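Local structure of dehalogenase (Rhodospirillaceae, 6A41) at the interface of chains A and B. The protein removes halogen from organic substrates, probably as a halohydrin dehalogenase of the short-chain dehydrogenase/reductase family that turns vicinal haloalcohols into epoxides. Coordinates in Å, arbitrary orientation; residue numbers count along the deposited sequence, not the author numbering. Chains: chain A/B, dehalogenase.

Contact 1: the interface of chains A and B. Residues chain A 142-145, 147, 150-151; chain B 158-159, 162-163, 166.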
# COMPACT_ATOMS: atom_id res chain seq x y z
N GLY A 142 8.75 -8.52 -0.30
CA GLY A 142 9.23 -9.55 -1.16
C GLY A 142 10.62 -10.03 -0.74
O GLY A 142 11.46 -9.30 -0.12
N ILE A 143 10.85 -11.30 -1.02
CA ILE A 143 12.11 -11.93 -0.61
C ILE A 143 12.56 -12.84 -1.75
O ILE A 143 11.89 -13.86 -2.00
CB ILE A 143 12.00 -12.73 0.72
CG1 ILE A 143 11.37 -11.93 1.86
CG2 ILE A 143 13.36 -13.29 1.19
CD1 ILE A 143 11.13 -12.74 3.15
N ALA A 144 13.75 -12.57 -2.29
CA ALA A 144 14.31 -13.42 -3.36
C ALA A 144 14.51 -14.84 -2.81
O ALA A 144 14.91 -15.01 -1.64
CB ALA A 144 15.59 -12.88 -3.90
N ASN A 145 14.21 -15.82 -3.65
CA ASN A 145 14.39 -17.24 -3.31
C ASN A 145 13.41 -17.82 -2.28
O ASN A 145 13.53 -19.01 -1.92
CB ASN A 145 15.88 -17.59 -2.98
CG ASN A 145 16.81 -17.05 -4.02
OD1 ASN A 145 16.60 -17.32 -5.16
ND2 ASN A 145 17.87 -16.29 -3.61
N ALA A 147 9.85 -17.18 -2.85
CA ALA A 147 8.61 -16.70 -3.33
C ALA A 147 7.41 -17.57 -3.00
O ALA A 147 6.32 -17.07 -2.78
CB ALA A 147 8.72 -16.52 -4.83
N VAL A 150 6.35 -16.55 0.44
CA VAL A 150 5.84 -15.18 0.50
C VAL A 150 4.43 -15.14 -0.09
O VAL A 150 3.51 -14.48 0.39
CB VAL A 150 6.82 -14.18 -0.20
CG1 VAL A 150 6.24 -12.78 -0.18
CG2 VAL A 150 8.16 -14.16 0.53
N SER A 151 4.28 -15.86 -1.19
CA SER A 151 3.03 -15.94 -1.89
C SER A 151 1.95 -16.55 -0.99
O SER A 151 0.82 -16.05 -0.93
CB SER A 151 3.19 -16.77 -3.22
OG SER A 151 1.85 -17.02 -3.79
N GLY B 158 1.24 -11.81 -4.84
CA GLY B 158 2.29 -12.06 -3.85
C GLY B 158 3.53 -12.85 -4.35
O GLY B 158 4.54 -12.81 -3.64
N LEU B 159 3.50 -13.34 -5.57
CA LEU B 159 4.77 -13.82 -6.21
C LEU B 159 5.70 -12.70 -6.75
O LEU B 159 6.91 -12.89 -6.83
CB LEU B 159 4.42 -14.73 -7.31
CG LEU B 159 3.74 -16.04 -6.88
CD1 LEU B 159 3.17 -16.63 -8.13
CD2 LEU B 159 4.82 -16.95 -6.34
N SER B 162 8.89 -10.82 -4.90
CA SER B 162 9.94 -11.88 -4.60
C SER B 162 10.61 -12.37 -5.87
O SER B 162 11.84 -12.46 -5.94
CB SER B 162 9.32 -13.09 -3.81
OG SER B 162 8.78 -12.63 -2.63
N LEU B 163 9.79 -12.64 -6.90
CA LEU B 163 10.42 -13.04 -8.16
C LEU B 163 11.18 -11.90 -8.81
O LEU B 163 12.22 -12.12 -9.43
CB LEU B 163 9.38 -13.57 -9.09
CG LEU B 163 8.76 -14.94 -8.68
CD1 LEU B 163 7.77 -15.45 -9.66
CD2 LEU B 163 9.88 -15.94 -8.46
N GLU B 166 14.46 -11.87 -7.30
CA GLU B 166 15.24 -13.06 -7.64
C GLU B 166 15.79 -13.02 -9.09
O GLU B 166 16.96 -13.42 -9.38
CB GLU B 166 14.25 -14.25 -7.42
CG GLU B 166 14.79 -15.58 -7.82
CD GLU B 166 13.99 -16.80 -7.32
OE1 GLU B 166 13.17 -16.74 -6.32
OE2 GLU B 166 14.30 -17.86 -7.93
O HOH W 1 11.53 -18.25 -5.00
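The hydroxyl OG of B:Ser162 takes the backbone N-H of A:Ile143 in a nearly straight hydrogen bond, 2.9 Å from N to OG and 172° at the hydrogen. OG stands anti to its own carbonyl carbon (chi1 -59°), which points it at the loop ahead of helix 147-158 of chain A. A:Val150 closes in from another direction, with CB and CG1 each 3.5 Å from OG of B:Ser162. This is the tight part. Serine suits it by being small and able to satisfy a backbone amide, and alanine suits its place opposite because the methyl CB of A:Ala147 can come within 3.6 Å of CB of B:Ser162. One turn along the helix, CB of A:Ser151 rests against CD2 of B:Leu159.

Toward A:Asn145 the fit is looser and wetter. B:Glu166 reaches out extended, and its OE1 accepts a weak, bent bond from the N of A:Asn145 (3.0 Å). The amide and carboxylate planes stand 51° apart, too turned for the two groups to pair flat. Asparagine readily adopts the positive phi needed here. OE1 of B:Glu166 also meets water 1 at 2.6 Å, and this water reaches N of A:Ala147, the first residue of the helix, whose dipole may steady the carboxylate's charge. Helix 147-158 also carries the tyrosine and arginine expected of a halohydrin dehalogenase triad, so this contact probably braces the catalytic segment against the neighbouring subunit.

Contact 2: the interface of chains A and B. Residues chain A 113, 117, 120, 163, 166-167; chain B 91-93, 96, 145, 147.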
# COMPACT_ATOMS: atom_id res chain seq x y z
N PHE A 113 -8.64 -20.34 6.86
CA PHE A 113 -9.97 -20.04 6.31
C PHE A 113 -10.99 -21.06 6.87
O PHE A 113 -12.07 -20.67 7.29
CB PHE A 113 -9.97 -20.13 4.78
CG PHE A 113 -11.29 -19.82 4.16
CD1 PHE A 113 -11.77 -18.57 4.16
CD2 PHE A 113 -12.05 -20.82 3.62
CE1 PHE A 113 -13.02 -18.27 3.60
CE2 PHE A 113 -13.32 -20.56 3.10
CZ PHE A 113 -13.74 -19.27 2.98
N GLN A 117 -14.39 -20.37 9.12
CA GLN A 117 -15.71 -20.86 8.75
C GLN A 117 -16.42 -21.59 9.92
O GLN A 117 -17.58 -21.45 10.11
CB GLN A 117 -15.60 -21.95 7.69
CG GLN A 117 -15.32 -21.46 6.33
CD GLN A 117 -15.39 -22.66 5.35
OE1 GLN A 117 -14.54 -23.55 5.47
NE2 GLN A 117 -16.44 -22.72 4.49
N ALA A 120 -16.73 -18.42 13.07
CA ALA A 120 -17.57 -17.27 12.70
C ALA A 120 -19.11 -17.38 13.00
O ALA A 120 -19.67 -16.38 13.56
CB ALA A 120 -17.29 -16.75 11.27
N LEU A 163 -12.98 -10.81 4.26
CA LEU A 163 -13.72 -11.29 5.42
C LEU A 163 -14.17 -10.16 6.33
O LEU A 163 -15.25 -10.22 6.91
CB LEU A 163 -12.89 -12.27 6.18
CG LEU A 163 -12.65 -13.63 5.47
CD1 LEU A 163 -11.85 -14.57 6.28
CD2 LEU A 163 -13.98 -14.22 5.06
N GLU A 166 -17.29 -8.94 4.96
CA GLU A 166 -18.36 -9.92 5.05
C GLU A 166 -18.93 -10.06 6.50
O GLU A 166 -20.17 -10.19 6.72
CB GLU A 166 -17.72 -11.25 4.55
CG GLU A 166 -18.60 -12.45 4.67
CD GLU A 166 -18.13 -13.70 3.88
OE1 GLU A 166 -17.30 -13.64 2.89
OE2 GLU A 166 -18.73 -14.74 4.26
N LEU A 167 -18.08 -9.88 7.51
CA LEU A 167 -18.46 -10.03 8.89
C LEU A 167 -18.68 -8.71 9.64
O LEU A 167 -19.23 -8.73 10.78
CB LEU A 167 -17.35 -10.78 9.61
CG LEU A 167 -17.13 -12.21 9.19
CD1 LEU A 167 -15.93 -12.84 9.76
CD2 LEU A 167 -18.33 -13.03 9.60
N ALA B 91 -19.07 -17.14 -2.52
CA ALA B 91 -18.70 -18.13 -1.53
C ALA B 91 -18.66 -17.53 -0.13
O ALA B 91 -17.52 -17.36 0.42
CB ALA B 91 -17.34 -18.74 -1.87
N PRO B 92 -19.83 -17.11 0.40
CA PRO B 92 -19.82 -16.74 1.87
C PRO B 92 -19.21 -17.84 2.73
O PRO B 92 -19.28 -19.03 2.35
CB PRO B 92 -21.31 -16.46 2.18
CG PRO B 92 -22.07 -17.02 1.02
CD PRO B 92 -21.19 -17.29 -0.14
N LEU B 93 -18.59 -17.47 3.87
CA LEU B 93 -18.03 -18.45 4.82
C LEU B 93 -18.82 -19.71 4.96
O LEU B 93 -18.24 -20.79 4.88
CB LEU B 93 -17.95 -17.85 6.21
CG LEU B 93 -16.65 -17.09 6.37
CD1 LEU B 93 -16.74 -16.37 7.68
CD2 LEU B 93 -15.34 -17.87 6.31
N ALA B 96 -18.76 -21.72 1.42
CA ALA B 96 -17.60 -21.81 0.61
C ALA B 96 -17.10 -23.26 0.68
O ALA B 96 -17.14 -23.83 1.75
CB ALA B 96 -16.48 -20.92 1.11
N ASN B 145 -17.98 -11.92 0.53
CA ASN B 145 -18.52 -13.13 -0.11
C ASN B 145 -17.69 -13.70 -1.27
O ASN B 145 -18.11 -14.71 -1.87
CB ASN B 145 -20.03 -13.00 -0.46
CG ASN B 145 -20.82 -12.47 0.69
OD1 ASN B 145 -20.73 -13.02 1.74
ND2 ASN B 145 -21.64 -11.38 0.50
N ALA B 147 -14.11 -14.16 -0.68
CA ALA B 147 -12.80 -14.15 -0.14
C ALA B 147 -11.87 -15.21 -0.69
O ALA B 147 -10.68 -14.98 -0.82
CB ALA B 147 -12.90 -14.28 1.37
O HOH W 2 -16.07 -15.20 1.23
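B:Leu93, on a loop of chain B, plugs into chain A with 109 Å² of its surface hidden, packing on two helices at the edge of the helix-based interface typical of short-chain dehydrogenase/reductases. Its two methyls part company: CD2 meets CE1 of A:Phe113 at 3.6 Å and the aliphatic CG of A:Gln117, while CD1 touches CB of A:Ala120 at 3.7 Å. A:Leu163 and A:Leu167 flank the leucine, their side chains lying at about a right angle to it. A branched apolar residue thus spans helices 98-126 and 160-167, and the alanine on the first leaves room for one branch.

Polar groups clasp the backbone of the same residue. A:Gln117 offers NE2 to O of B:Leu93 at 2.7 Å, approaching nearly along the C=O axis and close to its own amide plane; its terminal torsion (chi3 -66°) turns the amide for this. The same nitrogen bonds weakly to O of B:Ala96, whose methyl sits in plane at the edge of the A:Phe113 ring.

A:Glu166, next in buried surface, receives N of B:Leu93 on the syn lone pair of OE2 (2.8 Å, 166° at the hydrogen). CG anti to the backbone N (chi1 175°) and an extended chain carry the carboxylate that far, while OE1 reaches O of B:Ala91 through water 2. An alanine here would probably leave the B:Leu93 amide without its acceptor, water 2 without one of its partners and the loop less firmly held on that side.

The centres of the C-alpha atoms of contact 1 and contact 2 lie about 27 Å apart along one two-fold interface, and each contact recurs with the chains exchanged. They overlap in their parts: helix 160-167 gives B:Leu163 and B:Glu166 to contact 1 and A:Leu163 and A:Glu166 to contact 2, while A:Asn145 and A:Ala147 in the first become B:Asn145 and B:Ala147 in the second. Each glutamate therefore ties two segments of its partner, the loop before helix 147-158 and, for A:Glu166, the loop around B:Leu93. Contact 2 adds helix 98-126. Such linkage is likely to make the pair one continuous unit within the four-copy assembly.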